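Local coordinates for protein migration inhibitory factor (PDB 1HFO) that belongs to the macrophage migration inhibitory factor family, whose small alpha/beta subunits, two helices packed on a beta sheet, assemble here as a trimer, at residues A77-H82 / I96-L101; A24-I29 / G59-I64; T12-D17 / I41-Q46; F3-N8 / T85-P90. All coordinates share one frame; numbering follows the deposited sequence.

In the fold
From the N terminus, strand 2-7 supplies residues 3-8, which open contact 4. The loop 12-17 then opens contact 3, and helix 18-30 opens contact 2. Contact 3 closes at 41-46 and contact 2 at 59-64, so these two cross, and both are nested within the long loop of contact 4. Helix 69-87 opens contact 1 at 77-82 before contact 4 closes at 85-90. Contact 1 closes last, at 96-101, and so crosses contact 4. Contacts 1, 2 and 4 fasten the two helices to the sheet, with helix 69-87 used twice. Contact 3 ties the loop before helix 18-30 to strand 38-42, at the edge of the sheet within this chain.

Contact 1: A77-H82 / I96-L101; sequences AKLFDH and IHFVNL
Helix 77-82 runs at 142° to strand 96-100, nearer antiparallel than parallel, with Phe80 and Ile96 closest in backbone at 8.7 Å between their CA atoms. The two elements belong to the beta-alpha-beta unit made of strand 57-63, helix 69-87 and strand 94-100. The segment axes approach to 11.0 Å, a gap filled by side chains alone. No hydrogen bond crosses it.

Leu79 and Phe80 carry the helix side, Ile96 and Phe98 the strand side. All four are buried. Leu79 points its CD2 at the edge of the Phe98 ring, near the ring plane, with CD2 to CE1 at 3.7 Å. Leu79 comes from the helix and Phe98 from the facing strand. With CG of Phe98 anti to the carbonyl carbon (chi1 -63°), its ring reaches toward the helix. Leu79 CD2 also comes to 4.4 Å from Ile96 CG2, a looser touch. Phe80 and Ile96 lie alongside each other, pointing opposite ways. Phe80 CE1 lies 3.8 Å from Ile96 CG1, and the ring meets this branch obliquely.

Leu79 also touches Ile29 and Leu61, which ties the contact to helix 18-30 and the adjacent strand. Gly107 of the second subunit packs on both Phe80 and Phe98. Ile96 also pairs antiparallel with a strand of that subunit, so the sheet continues across the interface.

Within the strand, the two touching residues brace each other: Ile96 CG2 sits 3.7 Å above the plane of the Phe98 ring, offset toward its rim.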
loop_
_atom_site.group_PDB
_atom_site.type_symbol
_atom_site.label_atom_id
_atom_site.label_comp_id
_atom_site.label_asym_id
_atom_site.label_seq_id
_atom_site.Cartn_x
_atom_site.Cartn_y
_atom_site.Cartn_z
ATOM N N ALA A 77 -2.548 19.424 -7.937
ATOM C CA ALA A 77 -1.713 20.352 -8.680
ATOM C C ALA A 77 -0.413 20.555 -7.906
ATOM O O ALA A 77 0.679 20.402 -8.450
ATOM C CB ALA A 77 -2.440 21.669 -8.850
ATOM N N LYS A 78 -0.547 20.866 -6.622
ATOM C CA LYS A 78 0.613 21.115 -5.764
ATOM C C LYS A 78 1.531 19.907 -5.573
ATOM O O LYS A 78 2.764 20.022 -5.656
ATOM C CB LYS A 78 0.131 21.617 -4.407
ATOM C CG LYS A 78 -0.608 22.944 -4.467
ATOM C CD LYS A 78 -0.849 23.483 -3.077
ATOM C CE LYS A 78 -2.118 24.317 -3.009
ATOM N NZ LYS A 78 -2.126 25.413 -4.011
ATOM N N LEU A 79 0.933 18.747 -5.291
ATOM C CA LEU A 79 1.713 17.540 -5.087
ATOM C C LEU A 79 2.441 17.109 -6.354
ATOM O O LEU A 79 3.589 16.678 -6.298
ATOM C CB LEU A 79 0.810 16.393 -4.591
ATOM C CG LEU A 79 0.502 16.319 -3.092
ATOM C CD1 LEU A 79 -0.029 17.648 -2.609
ATOM C CD2 LEU A 79 -0.506 15.198 -2.818
ATOM N N PHE A 80 1.777 17.196 -7.501
ATOM C CA PHE A 80 2.424 16.795 -8.737
ATOM C C PHE A 80 3.562 17.727 -9.122
ATOM O O PHE A 80 4.603 17.274 -9.596
ATOM C CB PHE A 80 1.413 16.706 -9.867
ATOM C CG PHE A 80 0.724 15.379 -9.941
ATOM C CD1 PHE A 80 -0.271 15.044 -9.031
ATOM C CD2 PHE A 80 1.093 14.452 -10.904
ATOM C CE1 PHE A 80 -0.899 13.779 -9.084
ATOM C CE2 PHE A 80 0.481 13.198 -10.969
ATOM C CZ PHE A 80 -0.522 12.867 -10.046
ATOM N N ASP A 81 3.364 19.020 -8.913
ATOM C CA ASP A 81 4.417 19.990 -9.202
ATOM C C ASP A 81 5.620 19.656 -8.316
ATOM O O ASP A 81 6.758 19.574 -8.780
ATOM C CB ASP A 81 3.922 21.413 -8.920
ATOM C CG ASP A 81 5.059 22.418 -8.816
ATOM O OD1 ASP A 81 5.861 22.518 -9.770
ATOM O OD2 ASP A 81 5.149 23.109 -7.774
ATOM N N HIS A 82 5.352 19.414 -7.039
ATOM C CA HIS A 82 6.405 19.081 -6.095
ATOM C C HIS A 82 7.174 17.817 -6.488
ATOM O O HIS A 82 8.400 17.808 -6.529
ATOM C CB HIS A 82 5.791 18.925 -4.691
ATOM C CG HIS A 82 6.777 18.503 -3.654
ATOM N ND1 HIS A 82 7.776 19.335 -3.199
ATOM C CD2 HIS A 82 6.962 17.316 -3.034
ATOM C CE1 HIS A 82 8.538 18.675 -2.346
ATOM N NE2 HIS A 82 8.066 17.448 -2.230
ATOM N N ILE A 96 -2.005 9.533 -7.805
ATOM C CA ILE A 96 -2.084 9.717 -6.364
ATOM C C ILE A 96 -3.524 9.452 -5.923
ATOM O O ILE A 96 -4.461 10.077 -6.418
ATOM C CB ILE A 96 -1.685 11.144 -5.915
ATOM C CG1 ILE A 96 -0.217 11.408 -6.259
ATOM C CG2 ILE A 96 -1.941 11.291 -4.391
ATOM C CD1 ILE A 96 0.763 10.351 -5.767
ATOM N N HIS A 97 -3.695 8.518 -4.991
ATOM C CA HIS A 97 -5.015 8.218 -4.484
ATOM C C HIS A 97 -5.224 9.012 -3.206
ATOM O O HIS A 97 -4.453 8.865 -2.248
ATOM C CB HIS A 97 -5.167 6.733 -4.149
ATOM C CG HIS A 97 -6.568 6.358 -3.767
ATOM N ND1 HIS A 97 -6.867 5.233 -3.028
ATOM C CD2 HIS A 97 -7.748 6.979 -3.999
ATOM C CE1 HIS A 97 -8.172 5.178 -2.823
ATOM N NE2 HIS A 97 -8.730 6.226 -3.400
ATOM N N PHE A 98 -6.253 9.847 -3.203
ATOM C CA PHE A 98 -6.582 10.678 -2.051
ATOM C C PHE A 98 -7.613 9.961 -1.183
ATOM O O PHE A 98 -8.691 9.565 -1.652
ATOM C CB PHE A 98 -7.112 12.037 -2.525
ATOM C CG PHE A 98 -6.100 12.841 -3.303
ATOM C CD1 PHE A 98 -5.020 13.442 -2.656
ATOM C CD2 PHE A 98 -6.214 12.982 -4.691
ATOM C CE1 PHE A 98 -4.063 14.170 -3.369
ATOM C CE2 PHE A 98 -5.264 13.709 -5.418
ATOM C CZ PHE A 98 -4.184 14.305 -4.759
ATOM N N VAL A 99 -7.262 9.770 0.086
ATOM C CA VAL A 99 -8.132 9.067 1.015
ATOM C C VAL A 99 -8.480 9.860 2.260
ATOM O O VAL A 99 -7.591 10.270 3.006
ATOM C CB VAL A 99 -7.476 7.746 1.471
ATOM C CG1 VAL A 99 -8.431 6.988 2.370
ATOM C CG2 VAL A 99 -7.069 6.909 0.253
ATOM N N ASN A 100 -9.772 10.057 2.490
ATOM C CA ASN A 100 -10.260 10.773 3.663
ATOM C C ASN A 100 -10.565 9.691 4.703
ATOM O O ASN A 100 -11.494 8.903 4.531
ATOM C CB ASN A 100 -11.524 11.552 3.289
ATOM C CG ASN A 100 -12.191 12.223 4.482
ATOM O OD1 ASN A 100 -11.560 12.486 5.507
ATOM N ND2 ASN A 100 -13.484 12.526 4.336
ATOM N N LEU A 101 -9.757 9.638 5.759
ATOM C CA LEU A 101 -9.908 8.632 6.811
ATOM C C LEU A 101 -10.851 9.044 7.936
ATOM O O LEU A 101 -11.020 10.225 8.218
ATOM C CB LEU A 101 -8.534 8.345 7.434
ATOM C CG LEU A 101 -7.427 7.996 6.435
ATOM C CD1 LEU A 101 -6.041 8.241 7.026
ATOM C CD2 LEU A 101 -7.589 6.547 6.016
#

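Contact 2: A24-I29 / G59-I64; sequences ALVGNI and GTLMSI
Leu61 of strand 57-63 meets Val26 and Ile29 of helix 18-30, and its side chain carries the whole strand side of the contact. The CB of Leu61 points toward the helix. From CB the chain runs to CG, which stands opposite the backbone N (chi1 173°) and sends the two methyls out toward the helix. CB and CG form the stem, and the methyls do the touching.

CD1 is the branch that meets Val26. It lies 4.0 Å from Val26 CG1, and the two side chains overlap flank to flank, each directed toward the other's backbone. CD1 also packs on the ring of Phe3, from strand 2-7. CD2 turns to Ile29 and lies 4.3 Å from its CD1. Ile29 reaches it with an extended end, CD1 anti to CA (chi2 174°), so only the last methyl of this long side chain is used. The fork of Leu61 thus touches two residues three positions apart on the helix.

All the atoms that touch are apolar carbons, and no hydrogen bond crosses the contact. The nearest backbone pair, Val26 and Leu61, is 8.5 Å apart between CA atoms, so helix and strand meet through side chains. The helix is held by its own bonds, such as Ile29 N to Leu25 O at 2.9 Å.

The contact sits in the layer between helices and sheet. His75 and Lys78 of helix 69-87 pack against Ile29. Phe3 of strand 2-7 packs on Val26 as well as Leu61, and Phe98 of strand 94-100 also reaches Leu61.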
loop_
_atom_site.group_PDB
_atom_site.type_symbol
_atom_site.label_atom_id
_atom_site.label_comp_id
_atom_site.label_asym_id
_atom_site.label_seq_id
_atom_site.Cartn_x
_atom_site.Cartn_y
_atom_site.Cartn_z
ATOM N N ALA A 24 6.724 19.137 4.811
ATOM C CA ALA A 24 6.262 20.509 4.896
ATOM C C ALA A 24 5.038 20.737 4.008
ATOM O O ALA A 24 4.051 21.291 4.444
ATOM C CB ALA A 24 7.388 21.471 4.482
ATOM N N LEU A 25 5.102 20.294 2.755
ATOM C CA LEU A 25 3.991 20.499 1.840
ATOM C C LEU A 25 2.703 19.793 2.275
ATOM O O LEU A 25 1.617 20.372 2.208
ATOM C CB LEU A 25 4.382 20.023 0.439
ATOM C CG LEU A 25 3.311 20.226 -0.632
ATOM C CD1 LEU A 25 3.005 21.699 -0.799
ATOM C CD2 LEU A 25 3.804 19.619 -1.934
ATOM N N VAL A 26 2.835 18.543 2.712
ATOM C CA VAL A 26 1.667 17.788 3.147
ATOM C C VAL A 26 0.990 18.456 4.342
ATOM O O VAL A 26 -0.222 18.588 4.381
ATOM C CB VAL A 26 2.051 16.353 3.541
ATOM C CG1 VAL A 26 0.831 15.658 4.148
ATOM C CG2 VAL A 26 2.539 15.575 2.313
ATOM N N GLY A 27 1.777 18.864 5.328
ATOM C CA GLY A 27 1.203 19.498 6.504
ATOM C C GLY A 27 0.565 20.825 6.166
ATOM O O GLY A 27 -0.530 21.155 6.621
ATOM N N ASN A 28 1.258 21.605 5.356
ATOM C CA ASN A 28 0.720 22.889 4.988
ATOM C C ASN A 28 -0.579 22.746 4.163
ATOM O O ASN A 28 -1.550 23.448 4.444
ATOM C CB ASN A 28 1.805 23.731 4.271
ATOM C CG ASN A 28 3.034 24.035 5.183
ATOM O OD1 ASN A 28 2.890 24.265 6.390
ATOM N ND2 ASN A 28 4.237 24.057 4.591
ATOM N N ILE A 29 -0.651 21.831 3.189
ATOM C CA ILE A 29 -1.892 21.717 2.411
ATOM C C ILE A 29 -3.084 21.113 3.156
ATOM O O ILE A 29 -4.231 21.424 2.840
ATOM C CB ILE A 29 -1.728 20.917 1.086
ATOM C CG1 ILE A 29 -1.468 19.443 1.380
ATOM C CG2 ILE A 29 -0.613 21.512 0.244
ATOM C CD1 ILE A 29 -1.451 18.568 0.141
ATOM N N GLY A 59 1.007 6.624 -5.704
ATOM C CA GLY A 59 1.031 6.664 -4.254
ATOM C C GLY A 59 -0.304 7.039 -3.681
ATOM O O GLY A 59 -1.297 7.164 -4.392
ATOM N N THR A 60 -0.318 7.265 -2.378
ATOM C CA THR A 60 -1.548 7.594 -1.694
ATOM C C THR A 60 -1.298 8.702 -0.700
ATOM O O THR A 60 -0.232 8.750 -0.119
ATOM C CB THR A 60 -2.041 6.348 -0.909
ATOM O OG1 THR A 60 -2.250 5.261 -1.821
ATOM C CG2 THR A 60 -3.338 6.633 -0.157
ATOM N N LEU A 61 -2.257 9.600 -0.543
ATOM C CA LEU A 61 -2.178 10.635 0.479
ATOM C C LEU A 61 -3.419 10.413 1.334
ATOM O O LEU A 61 -4.541 10.606 0.863
ATOM C CB LEU A 61 -2.217 12.046 -0.123
ATOM C CG LEU A 61 -2.311 13.114 0.971
ATOM C CD1 LEU A 61 -0.975 13.133 1.688
ATOM C CD2 LEU A 61 -2.646 14.486 0.413
ATOM N N MET A 62 -3.243 9.983 2.586
ATOM C CA MET A 62 -4.402 9.765 3.442
ATOM C C MET A 62 -4.344 10.688 4.652
ATOM O O MET A 62 -3.266 11.013 5.149
ATOM C CB MET A 62 -4.482 8.303 3.887
ATOM C CG MET A 62 -3.259 7.776 4.570
ATOM S SD MET A 62 -3.472 5.995 4.932
ATOM C CE MET A 62 -2.323 5.256 3.792
ATOM N N SER A 63 -5.512 11.116 5.112
ATOM C CA SER A 63 -5.586 12.017 6.258
ATOM C C SER A 63 -6.978 12.071 6.850
ATOM O O SER A 63 -7.974 11.878 6.143
ATOM C CB SER A 63 -5.167 13.429 5.815
ATOM O OG SER A 63 -5.238 14.347 6.882
ATOM N N ILE A 64 -7.066 12.340 8.151
ATOM C CA ILE A 64 -8.371 12.449 8.775
ATOM C C ILE A 64 -8.793 13.900 8.532
ATOM O O ILE A 64 -8.355 14.811 9.225
ATOM C CB ILE A 64 -8.304 12.156 10.298
ATOM C CG1 ILE A 64 -7.806 10.721 10.510
ATOM C CG2 ILE A 64 -9.638 12.430 10.919
ATOM C CD1 ILE A 64 -7.275 10.423 11.924
#

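Contact 3: T12-D17 / I41-Q46; sequences TDVPSD and INTDQQ
Val14, in the loop before helix 18-30, faces Thr43, just past the end of strand 38-42. Their CA atoms, the nearest pair, are 8.5 Å apart. A short 3-10 turn at 12-13 leads into the loop, and the second segment leaves its strand after Asn42.

Val14 CG2 does all the touching for its loop. It comes to 3.5 Å from Thr43 CG2, a close methyl pair whose side chains meet at a slant. The same methyl lies 4.0 Å from Ile41 CD1, the tip of an extended side chain. Thr43 turns its methyl to this contact because CG2 is anti to the carbonyl carbon. Its OG1 has a weak hydrogen bond to Gln46 NE2 of the third subunit.

The turn after Thr43 is braced from within. Gln45 NE2 donates to Thr43 O at 3.1 Å, nearly straight at 175°. Thr43 O lies in the amide plane of Gln45, though the donor stands above the carbonyl plane of Thr43. Gln45 OE1 accepts from His40 NE2 of the second subunit.

The chemistry is thus divided: methyl packing joins loop to strand, while the polar groups of Thr43 and Gln45 serve the turn and the trimer interfaces.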
loop_
_atom_site.group_PDB
_atom_site.type_symbol
_atom_site.label_atom_id
_atom_site.label_comp_id
_atom_site.label_asym_id
_atom_site.label_seq_id
_atom_site.Cartn_x
_atom_site.Cartn_y
_atom_site.Cartn_z
ATOM N N THR A 12 19.352 6.985 -5.150
ATOM C CA THR A 12 20.347 8.035 -5.205
ATOM C C THR A 12 19.815 9.250 -5.969
ATOM O O THR A 12 20.455 10.304 -6.007
ATOM C CB THR A 12 21.647 7.501 -5.830
ATOM O OG1 THR A 12 22.710 8.426 -5.582
ATOM C CG2 THR A 12 21.468 7.280 -7.320
ATOM N N ASP A 13 18.629 9.117 -6.556
ATOM C CA ASP A 13 18.036 10.229 -7.283
ATOM C C ASP A 13 16.968 10.958 -6.476
ATOM O O ASP A 13 16.293 11.862 -6.973
ATOM C CB ASP A 13 17.501 9.749 -8.630
ATOM C CG ASP A 13 18.617 9.569 -9.662
ATOM O OD1 ASP A 13 19.775 9.986 -9.395
ATOM O OD2 ASP A 13 18.345 9.025 -10.742
ATOM N N VAL A 14 16.807 10.546 -5.225
ATOM C CA VAL A 14 15.873 11.203 -4.308
ATOM C C VAL A 14 16.777 12.190 -3.557
ATOM O O VAL A 14 17.724 11.789 -2.873
ATOM C CB VAL A 14 15.250 10.212 -3.291
ATOM C CG1 VAL A 14 14.335 10.969 -2.326
ATOM C CG2 VAL A 14 14.447 9.147 -4.016
ATOM N N PRO A 15 16.508 13.484 -3.694
ATOM C CA PRO A 15 17.347 14.470 -3.003
ATOM C C PRO A 15 17.284 14.366 -1.479
ATOM O O PRO A 15 16.314 13.853 -0.922
ATOM C CB PRO A 15 16.808 15.794 -3.524
ATOM C CG PRO A 15 15.353 15.486 -3.746
ATOM C CD PRO A 15 15.394 14.130 -4.401
ATOM N N SER A 16 18.326 14.870 -0.815
ATOM C CA SER A 16 18.417 14.846 0.639
ATOM C C SER A 16 17.276 15.617 1.315
ATOM O O SER A 16 16.934 15.321 2.459
ATOM C CB SER A 16 19.762 15.429 1.077
ATOM O OG SER A 16 19.842 16.790 0.715
ATOM N N ASP A 17 16.703 16.606 0.626
ATOM C CA ASP A 17 15.594 17.376 1.195
ATOM C C ASP A 17 14.227 16.921 0.708
ATOM O O ASP A 17 13.260 17.681 0.750
ATOM C CB ASP A 17 15.730 18.866 0.893
ATOM C CG ASP A 17 15.872 19.162 -0.588
ATOM O OD1 ASP A 17 15.727 18.243 -1.419
ATOM O OD2 ASP A 17 16.120 20.335 -0.924
ATOM N N ILE A 41 8.873 6.935 0.799
ATOM C CA ILE A 41 9.117 6.744 -0.630
ATOM C C ILE A 41 9.862 5.433 -0.784
ATOM O O ILE A 41 10.875 5.187 -0.128
ATOM C CB ILE A 41 9.926 7.892 -1.279
ATOM C CG1 ILE A 41 9.989 7.661 -2.794
ATOM C CG2 ILE A 41 11.327 7.956 -0.675
ATOM C CD1 ILE A 41 10.457 8.888 -3.588
ATOM N N ASN A 42 9.314 4.571 -1.634
ATOM C CA ASN A 42 9.868 3.257 -1.917
ATOM C C ASN A 42 10.396 3.356 -3.348
ATOM O O ASN A 42 9.619 3.467 -4.296
ATOM C CB ASN A 42 8.749 2.224 -1.823
ATOM C CG ASN A 42 9.238 0.814 -2.023
ATOM O OD1 ASN A 42 10.428 0.542 -1.935
ATOM N ND2 ASN A 42 8.305 -0.103 -2.278
ATOM N N THR A 43 11.716 3.338 -3.484
ATOM C CA THR A 43 12.361 3.493 -4.793
ATOM C C THR A 43 12.894 2.202 -5.378
ATOM O O THR A 43 12.847 1.145 -4.744
ATOM C CB THR A 43 13.555 4.469 -4.692
ATOM O OG1 THR A 43 14.451 4.005 -3.672
ATOM C CG2 THR A 43 13.083 5.887 -4.352
ATOM N N ASP A 44 13.431 2.308 -6.592
ATOM C CA ASP A 44 14.015 1.168 -7.292
ATOM C C ASP A 44 13.033 0.015 -7.437
ATOM O O ASP A 44 13.400 -1.155 -7.331
ATOM C CB ASP A 44 15.260 0.698 -6.552
ATOM C CG ASP A 44 16.412 1.673 -6.685
ATOM O OD1 ASP A 44 16.904 1.850 -7.824
ATOM O OD2 ASP A 44 16.821 2.261 -5.661
ATOM N N GLN A 45 11.784 0.363 -7.691
ATOM C CA GLN A 45 10.750 -0.643 -7.831
ATOM C C GLN A 45 10.531 -1.003 -9.297
ATOM O O GLN A 45 10.828 -0.222 -10.206
ATOM C CB GLN A 45 9.434 -0.140 -7.246
ATOM C CG GLN A 45 9.447 0.081 -5.745
ATOM C CD GLN A 45 9.699 -1.181 -4.962
ATOM O OE1 GLN A 45 8.854 -2.075 -4.898
ATOM N NE2 GLN A 45 10.866 -1.260 -4.358
ATOM N N GLN A 46 10.024 -2.209 -9.506
ATOM C CA GLN A 46 9.711 -2.674 -10.840
ATOM C C GLN A 46 8.340 -2.085 -11.042
ATOM O O GLN A 46 7.361 -2.523 -10.428
ATOM C CB GLN A 46 9.660 -4.194 -10.862
ATOM C CG GLN A 46 11.024 -4.831 -10.702
ATOM C CD GLN A 46 11.836 -4.733 -11.984
ATOM O OE1 GLN A 46 11.366 -5.135 -13.051
ATOM N NE2 GLN A 46 13.055 -4.209 -11.887
#

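Contact 4: F3-N8 / T85-P90; sequences FTLNTN and TKLGIP. Unlike the reference sequence in segment 85-90: Thr85 (reference Lys).
Ile89, Thr7 and Leu87 bury the most surface here, and Leu5 follows closely. They join strand 2-7 to the end of helix 69-87 and the loop after it. No hydrogen bond crosses between the segments.

Ile89 comes from the loop, and its side chain crosses that of Thr7 at a slant. Its extended end (chi2 177°) brings CD1 to 3.4 Å from Thr7 OG1. This is packing of a methyl against a hydroxyl. A chi1 of -179° turns the hydroxyl of Thr7, rather than its methyl, to Ile89. The hydroxyl has its polar partners beyond the two segments, at Ala56 O and Ile9 N, so the apolar tip of Ile89 rests against an oxygen that is already hydrogen-bonded.

Leu87, in the last turn of the helix, meets Leu5 tip to tip. Leu87 CD1 and Leu5 CD2 are 3.9 Å apart. The two leucines reach toward each other from helix and strand, and each uses one methyl.

Gly88 lies between the two contributing residues of the second segment. It is the first residue to leave the helix, and its phi is positive (75°). The chain turns there, and both Leu87 and Ile89 point their CB atoms toward the strand. The backbones stay apart, with Thr7 CA to Ile89 CA the nearest pair at 9.2 Å.

Around this layer, Ile9 touches both Leu87 and Ile89, and Ile41 touches Thr7 and Leu87. Two helices on one face of a mixed sheet, four-stranded within the subunit and built from two beta-alpha-beta units, form the subunit fold of the macrophage migration inhibitory factor family.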
loop_
_atom_site.group_PDB
_atom_site.type_symbol
_atom_site.label_atom_id
_atom_site.label_comp_id
_atom_site.label_asym_id
_atom_site.label_seq_id
_atom_site.Cartn_x
_atom_site.Cartn_y
_atom_site.Cartn_z
ATOM N N PHE A 3 1.834 10.204 3.421
ATOM C CA PHE A 3 2.021 10.290 1.990
ATOM C C PHE A 3 3.011 9.190 1.698
ATOM O O PHE A 3 4.133 9.188 2.214
ATOM C CB PHE A 3 2.605 11.611 1.524
ATOM C CG PHE A 3 2.720 11.691 0.020
ATOM C CD1 PHE A 3 1.579 11.792 -0.760
ATOM C CD2 PHE A 3 3.959 11.605 -0.606
ATOM C CE1 PHE A 3 1.664 11.804 -2.168
ATOM C CE2 PHE A 3 4.057 11.619 -2.022
ATOM C CZ PHE A 3 2.902 11.718 -2.785
ATOM N N THR A 4 2.594 8.233 0.883
ATOM C CA THR A 4 3.446 7.113 0.540
ATOM C C THR A 4 3.495 6.993 -0.986
ATOM O O THR A 4 2.463 7.092 -1.655
ATOM C CB THR A 4 2.904 5.819 1.222
ATOM O OG1 THR A 4 3.619 4.675 0.752
ATOM C CG2 THR A 4 1.430 5.662 0.972
ATOM N N LEU A 5 4.699 6.797 -1.511
ATOM C CA LEU A 5 4.927 6.717 -2.954
ATOM C C LEU A 5 5.822 5.558 -3.351
ATOM O O LEU A 5 6.808 5.236 -2.677
ATOM C CB LEU A 5 5.564 8.021 -3.432
ATOM C CG LEU A 5 5.709 8.272 -4.933
ATOM C CD1 LEU A 5 4.334 8.551 -5.505
ATOM C CD2 LEU A 5 6.634 9.491 -5.175
ATOM N N ASN A 6 5.468 4.930 -4.467
ATOM C CA ASN A 6 6.248 3.840 -5.012
ATOM C C ASN A 6 6.747 4.330 -6.369
ATOM O O ASN A 6 5.982 4.888 -7.161
ATOM C CB ASN A 6 5.381 2.595 -5.175
ATOM C CG ASN A 6 4.763 2.163 -3.869
ATOM O OD1 ASN A 6 3.615 2.505 -3.560
ATOM N ND2 ASN A 6 5.533 1.436 -3.070
ATOM N N THR A 7 8.028 4.122 -6.626
ATOM C CA THR A 7 8.610 4.609 -7.872
ATOM C C THR A 7 9.714 3.706 -8.400
ATOM O O THR A 7 10.333 2.949 -7.650
ATOM C CB THR A 7 9.177 6.036 -7.651
ATOM O OG1 THR A 7 9.730 6.535 -8.877
ATOM C CG2 THR A 7 10.265 6.015 -6.590
ATOM N N ASN A 8 9.969 3.805 -9.706
ATOM C CA ASN A 8 11.018 3.013 -10.324
ATOM C C ASN A 8 12.357 3.741 -10.388
ATOM O O ASN A 8 13.370 3.145 -10.754
ATOM C CB ASN A 8 10.613 2.567 -11.742
ATOM C CG ASN A 8 9.949 3.673 -12.550
ATOM O OD1 ASN A 8 10.142 4.861 -12.292
ATOM N ND2 ASN A 8 9.168 3.273 -13.566
ATOM N N THR A 85 9.250 18.256 -9.667
ATOM C CA THR A 85 10.435 19.057 -9.368
ATOM C C THR A 85 11.537 18.318 -8.608
ATOM O O THR A 85 12.719 18.469 -8.915
ATOM C CB THR A 85 10.045 20.315 -8.571
ATOM O OG1 THR A 85 9.160 21.122 -9.359
ATOM C CG2 THR A 85 11.285 21.130 -8.190
ATOM N N LYS A 86 11.159 17.508 -7.619
ATOM C CA LYS A 86 12.141 16.794 -6.805
ATOM C C LYS A 86 12.654 15.467 -7.339
ATOM O O LYS A 86 13.805 15.091 -7.092
ATOM C CB LYS A 86 11.575 16.555 -5.402
ATOM C CG LYS A 86 11.244 17.810 -4.633
ATOM C CD LYS A 86 12.482 18.660 -4.343
ATOM C CE LYS A 86 12.075 19.944 -3.632
ATOM N NZ LYS A 86 13.264 20.822 -3.375
ATOM N N LEU A 87 11.799 14.742 -8.053
ATOM C CA LEU A 87 12.174 13.443 -8.582
ATOM C C LEU A 87 12.322 13.436 -10.098
ATOM O O LEU A 87 12.848 12.475 -10.663
ATOM C CB LEU A 87 11.134 12.410 -8.164
ATOM C CG LEU A 87 10.768 12.493 -6.675
ATOM C CD1 LEU A 87 9.799 11.380 -6.348
ATOM C CD2 LEU A 87 12.011 12.382 -5.804
ATOM N N GLY A 88 11.837 14.492 -10.738
ATOM C CA GLY A 88 11.941 14.598 -12.184
ATOM C C GLY A 88 10.979 13.717 -12.960
ATOM O O GLY A 88 11.116 13.562 -14.175
ATOM N N ILE A 89 9.991 13.156 -12.271
ATOM C CA ILE A 89 9.020 12.278 -12.933
ATOM C C ILE A 89 7.926 13.078 -13.635
ATOM O O ILE A 89 7.367 14.018 -13.071
ATOM C CB ILE A 89 8.338 11.322 -11.916
ATOM C CG1 ILE A 89 9.384 10.529 -11.131
ATOM C CG2 ILE A 89 7.428 10.344 -12.658
ATOM C CD1 ILE A 89 8.767 9.618 -10.048
ATOM N N PRO A 90 7.606 12.718 -14.895
ATOM C CA PRO A 90 6.569 13.416 -15.658
ATOM C C PRO A 90 5.215 13.325 -14.953
ATOM O O PRO A 90 4.848 12.269 -14.439
ATOM C CB PRO A 90 6.557 12.673 -16.995
ATOM C CG PRO A 90 7.949 12.138 -17.112
ATOM C CD PRO A 90 8.270 11.689 -15.715
#